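PDB 5H2Q: phosphodiesterase from Trypanosoma brucei brucei, which belongs to the phosphodiesterase family of the HD clan and has a helical fold without strands that here holds a zinc ion and a magnesium ion beside a ligand pocket. Local coordinates for residues E212-L217 with D311-G316; L237-D242 with A303-K308; S244-P249 with K292-F297. All coordinates share one frame; numbering follows the deposited sequence.

Overall arrangement
Helix 290-312 is the common element: each of the three contacts places its later segment on this helix or at its C-terminal end. Followed from the N terminus, the chain first passes 212-217 on helix 207-217, then 237-242 on helix 227-242, and then the loop 244-249. It returns in the reverse order, 292-297, 303-308 and 311-316, so that interaction 3 closes the innermost loop, interaction 2 the next and interaction 1 the outermost, with none crossing. Interactions 2 and 3 adjoin through Phe306 and Thr247 and both border the bound ligand LLI, whereas interaction 1 meets interaction 2 through Leu215 and Lys308, farther from the chain's centre.

Interaction 1. Residues E212-L217 with D311-G316; sequences EKYLEL and DACLQG
Tyr214 and Leu215, neighbours on helix 207-217, reach the chain where helix 290-312 ends, an example of how one helix can pack on the C-terminal end of another and the turn that follows. Tyr214 comes first. Its CG lies anti to the backbone N (chi1 170°), which sends the ring out from the helix and delivers the hydroxyl to the turn. There Tyr214 OH is 3.6 Å from Cys313 CB and 3.8 Å from Leu314 CG, with both methyls of Leu314 close behind. The same side chain also packs on Thr233 and Val236 of helix 227-242 and on Ile309 of helix 290-312, so it lies at a three-way junction.

Leu215 follows one position later and uses a single branch: its CD2 methyl meets Ala312 CB at 3.8 Å. These two residues also mark the nearest approach of the backbones, with 6.8 Å between Leu215 CA and Ala312 CA. On the far side, Cys313 is the first residue to leave helical geometry, and the CB atoms of Ala312, Cys313 and Leu314 all point toward the 212-217 segment.

No hydrogen bond crosses between the segments. The tyrosine oxygen meets carbon here, so the contact relies on van der Waals fit rather than on polar pairing.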
loop_
_atom_site.group_PDB
_atom_site.type_symbol
_atom_site.label_atom_id
_atom_site.label_comp_id
_atom_site.label_asym_id
_atom_site.label_seq_id
_atom_site.Cartn_x
_atom_site.Cartn_y
_atom_site.Cartn_z
ATOM N N GLU A 212 11.841 3.771 13.978
ATOM C CA GLU A 212 12.484 4.350 15.159
ATOM C C GLU A 212 12.368 5.889 15.191
ATOM O O GLU A 212 12.200 6.440 16.285
ATOM C CB GLU A 212 13.927 3.838 15.343
ATOM C CG GLU A 212 14.007 2.332 15.618
ATOM C CD GLU A 212 13.256 1.721 16.793
ATOM O OE1 GLU A 212 12.850 0.541 16.679
ATOM O OE2 GLU A 212 13.083 2.402 17.829
ATOM N N LYS A 213 12.348 6.566 14.011
ATOM C CA LYS A 213 12.160 8.020 13.934
ATOM C C LYS A 213 10.774 8.414 14.478
ATOM O O LYS A 213 10.650 9.425 15.178
ATOM C CB LYS A 213 12.365 8.561 12.510
ATOM C CG LYS A 213 12.485 10.082 12.462
ATOM C CD LYS A 213 12.594 10.662 11.057
ATOM C CE LYS A 213 12.458 12.169 11.117
ATOM N NZ LYS A 213 12.521 12.804 9.775
ATOM N N TYR A 214 9.754 7.590 14.203
ATOM C CA TYR A 214 8.397 7.820 14.681
ATOM C C TYR A 214 8.337 7.613 16.191
ATOM O O TYR A 214 7.829 8.482 16.899
ATOM C CB TYR A 214 7.407 6.885 13.960
ATOM C CG TYR A 214 6.004 6.869 14.527
ATOM C CD1 TYR A 214 5.116 7.916 14.277
ATOM C CD2 TYR A 214 5.532 5.771 15.240
ATOM C CE1 TYR A 214 3.816 7.896 14.781
ATOM C CE2 TYR A 214 4.243 5.752 15.772
ATOM C CZ TYR A 214 3.380 6.808 15.521
ATOM O OH TYR A 214 2.097 6.775 16.021
ATOM N N LEU A 215 8.872 6.468 16.676
ATOM C CA LEU A 215 8.880 6.110 18.095
ATOM C C LEU A 215 9.602 7.127 18.969
ATOM O O LEU A 215 9.170 7.339 20.102
ATOM C CB LEU A 215 9.431 4.686 18.321
ATOM C CG LEU A 215 8.658 3.516 17.700
ATOM C CD1 LEU A 215 9.466 2.235 17.779
ATOM C CD2 LEU A 215 7.286 3.319 18.341
ATOM N N GLU A 216 10.659 7.776 18.449
ATOM C CA GLU A 216 11.377 8.798 19.208
ATOM C C GLU A 216 10.613 10.101 19.280
ATOM O O GLU A 216 10.610 10.743 20.338
ATOM C CB GLU A 216 12.813 9.015 18.718
ATOM C CG GLU A 216 13.838 8.552 19.743
ATOM C CD GLU A 216 14.069 9.454 20.939
ATOM O OE1 GLU A 216 13.290 9.366 21.916
ATOM O OE2 GLU A 216 15.067 10.209 20.924
ATOM N N LEU A 217 9.931 10.488 18.180
ATOM C CA LEU A 217 9.116 11.709 18.197
ATOM C C LEU A 217 7.950 11.515 19.157
ATOM O O LEU A 217 7.524 12.485 19.784
ATOM C CB LEU A 217 8.622 12.142 16.798
ATOM C CG LEU A 217 9.678 12.612 15.785
ATOM C CD1 LEU A 217 9.041 12.880 14.439
ATOM C CD2 LEU A 217 10.425 13.869 16.254
ATOM N N ASP A 311 1.572 0.414 21.178
ATOM C CA ASP A 311 1.989 0.802 22.525
ATOM C C ASP A 311 2.389 2.275 22.657
ATOM O O ASP A 311 2.102 2.865 23.699
ATOM C CB ASP A 311 3.113 -0.123 23.053
ATOM C CG ASP A 311 2.728 -1.588 23.209
ATOM O OD1 ASP A 311 1.531 -1.909 23.068
ATOM O OD2 ASP A 311 3.634 -2.419 23.436
ATOM N N ALA A 312 3.024 2.879 21.631
ATOM C CA ALA A 312 3.442 4.280 21.729
ATOM C C ALA A 312 2.325 5.308 21.534
ATOM O O ALA A 312 2.438 6.431 22.044
ATOM C CB ALA A 312 4.570 4.571 20.758
ATOM N N CYS A 313 1.286 4.964 20.742
ATOM C CA CYS A 313 0.273 5.955 20.385
ATOM C C CYS A 313 -1.010 5.384 19.809
ATOM O O CYS A 313 -2.066 5.929 20.099
ATOM C CB CYS A 313 0.898 6.973 19.427
ATOM S SG CYS A 313 -0.196 8.330 18.934
ATOM N N LEU A 314 -0.940 4.333 18.972
ATOM C CA LEU A 314 -2.108 3.821 18.234
ATOM C C LEU A 314 -2.883 2.701 18.923
ATOM O O LEU A 314 -3.124 1.650 18.327
ATOM C CB LEU A 314 -1.672 3.409 16.804
ATOM C CG LEU A 314 -0.892 4.471 16.015
ATOM C CD1 LEU A 314 -0.594 3.999 14.598
ATOM C CD2 LEU A 314 -1.641 5.814 15.959
ATOM N N GLN A 315 -3.387 2.979 20.152
ATOM C CA GLN A 315 -4.149 2.038 20.970
ATOM C C GLN A 315 -5.330 1.426 20.258
ATOM O O GLN A 315 -5.641 0.266 20.510
ATOM C CB GLN A 315 -4.606 2.688 22.312
ATOM C CG GLN A 315 -3.477 3.270 23.166
ATOM C CD GLN A 315 -2.769 2.221 23.992
ATOM O OE1 GLN A 315 -3.143 1.934 25.137
ATOM N NE2 GLN A 315 -1.707 1.650 23.444
ATOM N N GLY A 316 -5.979 2.186 19.363
ATOM C CA GLY A 316 -7.123 1.695 18.602
ATOM C C GLY A 316 -6.812 0.628 17.571
ATOM O O GLY A 316 -7.731 -0.046 17.102
#

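Interaction 2. Residues L237-D242 with A303-K308. With ZN (zinc ion), chain C; LLI ((4~{a}~{S},8~{a}~{R})-2-cycloheptyl-4-[4-methoxy-3-[2-(2-oxidanylideneimidazolidin-1-yl)ethoxy]phenyl]-4~{a},5,8,8~{a}-tetrahydrophthalazin-1-one), chain E.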
loop_
_atom_site.group_PDB
_atom_site.type_symbol
_atom_site.label_atom_id
_atom_site.label_comp_id
_atom_site.label_asym_id
_atom_site.label_seq_id
_atom_site.Cartn_x
_atom_site.Cartn_y
_atom_site.Cartn_z
ATOM N N LEU A 237 1.540 4.932 8.840
ATOM C CA LEU A 237 0.308 4.302 8.397
ATOM C C LEU A 237 0.430 3.711 6.984
ATOM O O LEU A 237 -0.138 2.663 6.717
ATOM C CB LEU A 237 -0.860 5.297 8.445
ATOM C CG LEU A 237 -1.485 5.488 9.790
ATOM C CD1 LEU A 237 -2.566 6.511 9.676
ATOM C CD2 LEU A 237 -2.082 4.176 10.328
ATOM N N MET A 238 1.143 4.395 6.084
ATOM C CA MET A 238 1.406 3.870 4.731
ATOM C C MET A 238 2.205 2.569 4.882
ATOM O O MET A 238 1.871 1.539 4.284
ATOM C CB MET A 238 2.220 4.917 3.941
ATOM C CG MET A 238 2.346 4.646 2.441
ATOM S SD MET A 238 0.823 4.287 1.496
ATOM C CE MET A 238 -0.249 5.629 1.974
ATOM N N LYS A 239 3.263 2.608 5.710
ATOM C CA LYS A 239 4.048 1.402 5.965
ATOM C C LYS A 239 3.177 0.282 6.545
ATOM O O LYS A 239 3.315 -0.857 6.125
ATOM C CB LYS A 239 5.178 1.733 6.940
ATOM C CG LYS A 239 6.339 2.416 6.253
ATOM C CD LYS A 239 7.507 2.656 7.243
ATOM C CE LYS A 239 8.107 1.389 7.842
ATOM N NZ LYS A 239 8.340 0.314 6.833
ATOM N N ALA A 240 2.280 0.598 7.524
ATOM C CA ALA A 240 1.380 -0.370 8.143
ATOM C C ALA A 240 0.459 -1.022 7.127
ATOM O O ALA A 240 0.294 -2.234 7.143
ATOM C CB ALA A 240 0.575 0.279 9.269
ATOM N N GLY A 241 -0.095 -0.239 6.200
ATOM C CA GLY A 241 -0.920 -0.843 5.168
ATOM C C GLY A 241 -0.109 -1.778 4.292
ATOM O O GLY A 241 -0.557 -2.874 3.968
ATOM N N ASP A 242 1.142 -1.384 3.973
ATOM C CA ASP A 242 2.020 -2.209 3.134
ATOM C C ASP A 242 2.351 -3.558 3.756
ATOM O O ASP A 242 2.457 -4.547 3.026
ATOM C CB ASP A 242 3.297 -1.452 2.812
ATOM C CG ASP A 242 3.595 -1.318 1.339
ATOM O OD1 ASP A 242 2.909 -2.004 0.522
ATOM O OD2 ASP A 242 4.573 -0.632 1.010
ATOM N N ALA A 303 5.364 -8.147 13.642
ATOM C CA ALA A 303 5.026 -8.127 15.067
ATOM C C ALA A 303 5.713 -6.986 15.837
ATOM O O ALA A 303 4.961 -6.201 16.441
ATOM C CB ALA A 303 5.267 -9.487 15.722
ATOM N N PRO A 304 7.060 -6.751 15.762
ATOM C CA PRO A 304 7.633 -5.600 16.481
ATOM C C PRO A 304 7.074 -4.268 15.989
ATOM O O PRO A 304 6.774 -3.410 16.802
ATOM C CB PRO A 304 9.147 -5.710 16.204
ATOM C CG PRO A 304 9.355 -7.130 15.827
ATOM C CD PRO A 304 8.125 -7.535 15.100
ATOM N N PHE A 305 6.882 -4.113 14.661
ATOM C CA PHE A 305 6.338 -2.871 14.109
ATOM C C PHE A 305 4.955 -2.521 14.721
ATOM O O PHE A 305 4.789 -1.410 15.225
ATOM C CB PHE A 305 6.265 -2.948 12.570
ATOM C CG PHE A 305 5.605 -1.757 11.919
ATOM C CD1 PHE A 305 6.323 -0.601 11.659
ATOM C CD2 PHE A 305 4.250 -1.782 11.602
ATOM C CE1 PHE A 305 5.715 0.499 11.038
ATOM C CE2 PHE A 305 3.639 -0.684 10.981
ATOM C CZ PHE A 305 4.377 0.444 10.700
ATOM N N PHE A 306 3.986 -3.446 14.655
ATOM C CA PHE A 306 2.628 -3.163 15.138
ATOM C C PHE A 306 2.575 -3.042 16.652
ATOM O O PHE A 306 1.933 -2.126 17.154
ATOM C CB PHE A 306 1.618 -4.184 14.642
ATOM C CG PHE A 306 1.256 -4.010 13.178
ATOM C CD1 PHE A 306 0.360 -3.021 12.778
ATOM C CD2 PHE A 306 1.759 -4.875 12.216
ATOM C CE1 PHE A 306 -0.001 -2.885 11.427
ATOM C CE2 PHE A 306 1.406 -4.732 10.863
ATOM C CZ PHE A 306 0.504 -3.758 10.486
ATOM N N GLN A 307 3.279 -3.931 17.380
ATOM C CA GLN A 307 3.303 -3.839 18.843
ATOM C C GLN A 307 3.805 -2.467 19.308
ATOM O O GLN A 307 3.169 -1.863 20.170
ATOM C CB GLN A 307 4.158 -4.992 19.449
ATOM C CG GLN A 307 4.161 -5.065 20.986
ATOM C CD GLN A 307 2.851 -5.575 21.535
ATOM O OE1 GLN A 307 2.556 -6.776 21.502
ATOM N NE2 GLN A 307 2.030 -4.667 22.042
ATOM N N LYS A 308 4.917 -1.975 18.722
ATOM C CA LYS A 308 5.576 -0.714 19.075
ATOM C C LYS A 308 4.718 0.513 18.737
ATOM O O LYS A 308 4.674 1.464 19.528
ATOM C CB LYS A 308 6.957 -0.591 18.420
ATOM C CG LYS A 308 8.030 -1.528 19.005
ATOM C CD LYS A 308 9.297 -1.492 18.136
ATOM C CE LYS A 308 10.425 -2.348 18.671
ATOM N NZ LYS A 308 11.607 -2.319 17.759
HETATM ZN ZN ZN C . 3.031 -1.931 -1.632
HETATM C C2 LLI E . 5.923 -10.960 2.899
HETATM C C3 LLI E . 4.536 -10.803 2.692
HETATM O O1 LLI E . 6.336 -12.204 3.309
HETATM C C12 LLI E . 6.751 -6.330 1.094
HETATM C C14 LLI E . 7.858 -5.878 0.106
HETATM C C15 LLI E . 9.253 -5.877 0.725
HETATM C C16 LLI E . 6.581 -5.308 2.230
HETATM C C17 LLI E . 6.590 -3.881 1.738
HETATM C C18 LLI E . 7.510 -4.506 -0.494
HETATM C C19 LLI E . 7.111 -3.512 0.567
HETATM C C21 LLI E . 10.704 -7.114 2.350
HETATM C C22 LLI E . 11.296 -8.521 1.952
HETATM C C23 LLI E . 10.505 -6.933 3.887
HETATM C C24 LLI E . 12.657 -8.916 2.531
HETATM C C25 LLI E . 11.703 -7.102 4.819
HETATM C C26 LLI E . 12.114 -8.552 5.102
HETATM C C27 LLI E . 12.651 -9.438 3.967
HETATM C C28 LLI E . 7.738 -12.401 3.551
HETATM C C29 LLI E . 7.923 -13.855 3.880
HETATM C C4 LLI E . 6.789 -9.924 2.573
HETATM C C5 LLI E . 4.050 -9.620 2.145
HETATM C C6 LLI E . 6.299 -8.738 2.029
HETATM C C7 LLI E . 4.929 -8.602 1.815
HETATM O O8 LLI E . 3.757 -11.862 3.078
HETATM C C9 LLI E . 2.382 -11.859 2.682
HETATM C C10 LLI E . 7.237 -7.645 1.679
HETATM N N11 LLI E . 8.513 -7.901 1.908
HETATM N N13 LLI E . 9.438 -6.933 1.614
HETATM O O20 LLI E . 10.097 -5.032 0.472
HETATM N N30 LLI E . 7.934 -14.719 2.688
HETATM C C31 LLI E . 8.660 -14.369 1.465
HETATM C C32 LLI E . 7.004 -15.694 2.444
HETATM C C33 LLI E . 8.329 -15.530 0.536
HETATM N N34 LLI E . 7.208 -16.170 1.206
HETATM O O35 LLI E . 6.169 -16.086 3.247
HETATM O O HOH W 1 5.121 -1.035 -1.424
HETATM O O HOH W 2 4.280 -3.708 -1.333
#
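Ala240 meets the rings of Phe305 and Phe306 in the helical phosphodiesterase fold, where helix 227-242 packs against helix 290-312. The two short segments run at 137° to each other, and their axes approach to 11.2 Å, a wide spacing that the phenylalanine rings bridge.

Phe305 can be followed outward. Its CB points toward the other helix, and CG lies anti to the backbone N (chi1 175°), which extends the ring across the gap. On one flank Phe305 CD2 sits over the centre of the Phe306 ring, 3.9 Å above its plane. Next along that flank, Phe305 CE2 touches Ala240 CB at 3.6 Å; the methyl lies at the ring edge, in its plane. At the tip, Phe305 CZ meets the backbone, 3.8 Å from Ala240 N, and also approaches Lys239 CB. On the other flank, Phe305 CE1 is 4.1 Å from Lys239 CE. The lysine chain bends at its last two torsions, and its NZ is hydrogen-bonded to His207.

Phe306 completes the clasp on the alanine: CE1 lies near the methyl, while Phe306 CZ is 3.7 Å from Ala240 O, which sits at the ring edge.

Helix 227-242 ends at the metal site. Asp242 takes no part in the helix contact, but binds zinc together with His92, His128 and Asp129, and approaches LLI. Its two oxygens divide the work: Asp242 OD1 coordinates zinc at 2.2 Å, while Asp242 OD2 accepts a hydrogen bond from the zinc-bound water 1, with 2.5 Å between the oxygens.

Interaction 3. Residues S244-P249 with K292-F297; sequences SNVTKP and KGQIGF. With LLI ((4~{a}~{S},8~{a}~{R})-2-cycloheptyl-4-[4-methoxy-3-[2-(2-oxidanylideneimidazolidin-1-yl)ethoxy]phenyl]-4~{a},5,8,8~{a}-tetrahydrophthalazin-1-one), chain E.
Val246, in the loop between helices 227-242 and 250-274, faces Gln294 of helix 290-312 across 8.0 Å between their CA atoms, where 244-246 still keep helical backbone angles. Within this helical phosphodiesterase fold the contact lies beside the ligand pocket, to which both segments contribute residues. The turn is secured by Ser244 O, which accepts from both Thr247 N and Thr247 OG1; the hydroxyl lies in the carbonyl plane, on a lone pair.

One branch of Val246 does the touching. Val246 CG1, anti to the carbonyl carbon (chi1 -58°), reaches the edge of the Phe297 ring, 3.7 Å from Phe297 CD2 and near the ring plane. The same methyl lies beside Gln294 OE1. The valine thus backs two residues that hold LLI.

Phe297 presents a face to the ligand: LLI C2 stands 3.7 Å above the ring plane, over its centre, so that the alkoxy-substituted phenyl ring of LLI lies over that face. Asn245 borders the methoxy group, with Asn245 OD1 3.6 Å from LLI C9, and that oxygen is itself hydrogen-bonded to Tyr87.

Gln294 supplies the polar grip. A bend at chi2 (-63°) brings its amide to the ligand, where Gln294 NE2 donates to LLI O8 at 2.9 Å and makes a weak bond to LLI O1. The straightest bond runs from Gln294 NE2 to LLI O35, 2.8 Å long with an angle of 175° at the hydrogen.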
loop_
_atom_site.group_PDB
_atom_site.type_symbol
_atom_site.label_atom_id
_atom_site.label_comp_id
_atom_site.label_asym_id
_atom_site.label_seq_id
_atom_site.Cartn_x
_atom_site.Cartn_y
_atom_site.Cartn_z
ATOM N N SER A 244 0.394 -5.028 6.178
ATOM C CA SER A 244 -0.839 -5.459 6.860
ATOM C C SER A 244 -1.392 -6.850 6.476
ATOM O O SER A 244 -2.377 -7.266 7.074
ATOM C CB SER A 244 -1.953 -4.439 6.600
ATOM O OG SER A 244 -2.313 -4.525 5.228
ATOM N N ASN A 245 -0.822 -7.561 5.487
ATOM C CA ASN A 245 -1.380 -8.870 5.093
ATOM C C ASN A 245 -1.390 -9.855 6.270
ATOM O O ASN A 245 -2.271 -10.703 6.352
ATOM C CB ASN A 245 -0.605 -9.494 3.934
ATOM C CG ASN A 245 -0.529 -8.722 2.636
ATOM O OD1 ASN A 245 0.407 -8.942 1.861
ATOM N ND2 ASN A 245 -1.504 -7.848 2.332
ATOM N N VAL A 246 -0.420 -9.725 7.182
ATOM C CA VAL A 246 -0.332 -10.614 8.355
ATOM C C VAL A 246 -1.408 -10.310 9.430
ATOM O O VAL A 246 -1.568 -11.120 10.345
ATOM C CB VAL A 246 1.097 -10.636 8.958
ATOM C CG1 VAL A 246 2.117 -11.077 7.912
ATOM C CG2 VAL A 246 1.465 -9.271 9.529
ATOM N N THR A 247 -2.124 -9.141 9.326
ATOM C CA THR A 247 -3.132 -8.697 10.304
ATOM C C THR A 247 -4.558 -9.154 9.937
ATOM O O THR A 247 -5.507 -8.891 10.685
ATOM C CB THR A 247 -3.104 -7.155 10.447
ATOM O OG1 THR A 247 -3.722 -6.536 9.303
ATOM C CG2 THR A 247 -1.719 -6.578 10.719
ATOM N N LYS A 248 -4.716 -9.820 8.794
ATOM C CA LYS A 248 -6.014 -10.233 8.258
ATOM C C LYS A 248 -6.515 -11.613 8.723
ATOM O O LYS A 248 -5.692 -12.387 9.227
ATOM C CB LYS A 248 -5.964 -10.174 6.721
ATOM C CG LYS A 248 -5.490 -8.823 6.136
ATOM C CD LYS A 248 -6.177 -7.619 6.827
ATOM C CE LYS A 248 -5.850 -6.290 6.200
ATOM N NZ LYS A 248 -6.472 -6.186 4.850
ATOM N N PRO A 249 -7.803 -12.009 8.474
ATOM C CA PRO A 249 -8.215 -13.397 8.809
ATOM C C PRO A 249 -7.315 -14.394 8.055
ATOM O O PRO A 249 -6.792 -14.047 6.990
ATOM C CB PRO A 249 -9.662 -13.471 8.337
ATOM C CG PRO A 249 -10.141 -12.028 8.334
ATOM C CD PRO A 249 -8.929 -11.251 7.883
ATOM N N LYS A 292 7.178 -21.166 7.490
ATOM C CA LYS A 292 8.481 -20.666 7.959
ATOM C C LYS A 292 8.712 -19.218 7.491
ATOM O O LYS A 292 9.185 -18.386 8.274
ATOM C CB LYS A 292 9.619 -21.571 7.436
ATOM C CG LYS A 292 9.793 -22.856 8.224
ATOM C CD LYS A 292 10.682 -23.857 7.504
ATOM C CE LYS A 292 10.760 -25.161 8.262
ATOM N NZ LYS A 292 11.228 -26.277 7.400
ATOM N N GLY A 293 8.383 -18.941 6.225
ATOM C CA GLY A 293 8.530 -17.613 5.634
ATOM C C GLY A 293 7.694 -16.572 6.356
ATOM O O GLY A 293 8.204 -15.524 6.763
ATOM N N GLN A 294 6.434 -16.908 6.611
ATOM C CA GLN A 294 5.505 -15.999 7.319
ATOM C C GLN A 294 5.905 -15.757 8.785
ATOM O O GLN A 294 5.859 -14.613 9.261
ATOM C CB GLN A 294 4.056 -16.487 7.170
ATOM C CG GLN A 294 3.502 -16.288 5.747
ATOM C CD GLN A 294 3.422 -14.820 5.352
ATOM O OE1 GLN A 294 2.577 -14.064 5.843
ATOM N NE2 GLN A 294 4.311 -14.383 4.471
ATOM N N ILE A 295 6.384 -16.806 9.483
ATOM C CA ILE A 295 6.851 -16.662 10.867
ATOM C C ILE A 295 8.047 -15.694 10.948
ATOM O O ILE A 295 8.080 -14.842 11.835
ATOM C CB ILE A 295 7.165 -18.044 11.507
ATOM C CG1 ILE A 295 5.873 -18.867 11.663
ATOM C CG2 ILE A 295 7.856 -17.868 12.869
ATOM C CD1 ILE A 295 6.071 -20.373 11.931
ATOM N N GLY A 296 9.002 -15.839 10.025
ATOM C CA GLY A 296 10.182 -14.983 9.960
ATOM C C GLY A 296 9.790 -13.536 9.746
ATOM O O GLY A 296 10.322 -12.638 10.405
ATOM N N PHE A 297 8.876 -13.317 8.792
ATOM C CA PHE A 297 8.343 -12.001 8.440
ATOM C C PHE A 297 7.648 -11.355 9.650
ATOM O O PHE A 297 7.950 -10.214 9.994
ATOM C CB PHE A 297 7.398 -12.100 7.227
ATOM C CG PHE A 297 6.887 -10.762 6.738
ATOM C CD1 PHE A 297 7.770 -9.767 6.324
ATOM C CD2 PHE A 297 5.522 -10.500 6.681
ATOM C CE1 PHE A 297 7.295 -8.523 5.884
ATOM C CE2 PHE A 297 5.048 -9.259 6.238
ATOM C CZ PHE A 297 5.940 -8.281 5.839
HETATM C C2 LLI E . 5.923 -10.960 2.899
HETATM C C3 LLI E . 4.536 -10.803 2.692
HETATM O O1 LLI E . 6.336 -12.204 3.309
HETATM C C12 LLI E . 6.751 -6.330 1.094
HETATM C C14 LLI E . 7.858 -5.878 0.106
HETATM C C15 LLI E . 9.253 -5.877 0.725
HETATM C C16 LLI E . 6.581 -5.308 2.230
HETATM C C17 LLI E . 6.590 -3.881 1.738
HETATM C C18 LLI E . 7.510 -4.506 -0.494
HETATM C C19 LLI E . 7.111 -3.512 0.567
HETATM C C21 LLI E . 10.704 -7.114 2.350
HETATM C C22 LLI E . 11.296 -8.521 1.952
HETATM C C23 LLI E . 10.505 -6.933 3.887
HETATM C C24 LLI E . 12.657 -8.916 2.531
HETATM C C25 LLI E . 11.703 -7.102 4.819
HETATM C C26 LLI E . 12.114 -8.552 5.102
HETATM C C27 LLI E . 12.651 -9.438 3.967
HETATM C C28 LLI E . 7.738 -12.401 3.551
HETATM C C29 LLI E . 7.923 -13.855 3.880
HETATM C C4 LLI E . 6.789 -9.924 2.573
HETATM C C5 LLI E . 4.050 -9.620 2.145
HETATM C C6 LLI E . 6.299 -8.738 2.029
HETATM C C7 LLI E . 4.929 -8.602 1.815
HETATM O O8 LLI E . 3.757 -11.862 3.078
HETATM C C9 LLI E . 2.382 -11.859 2.682
HETATM C C10 LLI E . 7.237 -7.645 1.679
HETATM N N11 LLI E . 8.513 -7.901 1.908
HETATM N N13 LLI E . 9.438 -6.933 1.614
HETATM O O20 LLI E . 10.097 -5.032 0.472
HETATM N N30 LLI E . 7.934 -14.719 2.688
HETATM C C31 LLI E . 8.660 -14.369 1.465
HETATM C C32 LLI E . 7.004 -15.694 2.444
HETATM C C33 LLI E . 8.329 -15.530 0.536
HETATM N N34 LLI E . 7.208 -16.170 1.206
HETATM O O35 LLI E . 6.169 -16.086 3.247
#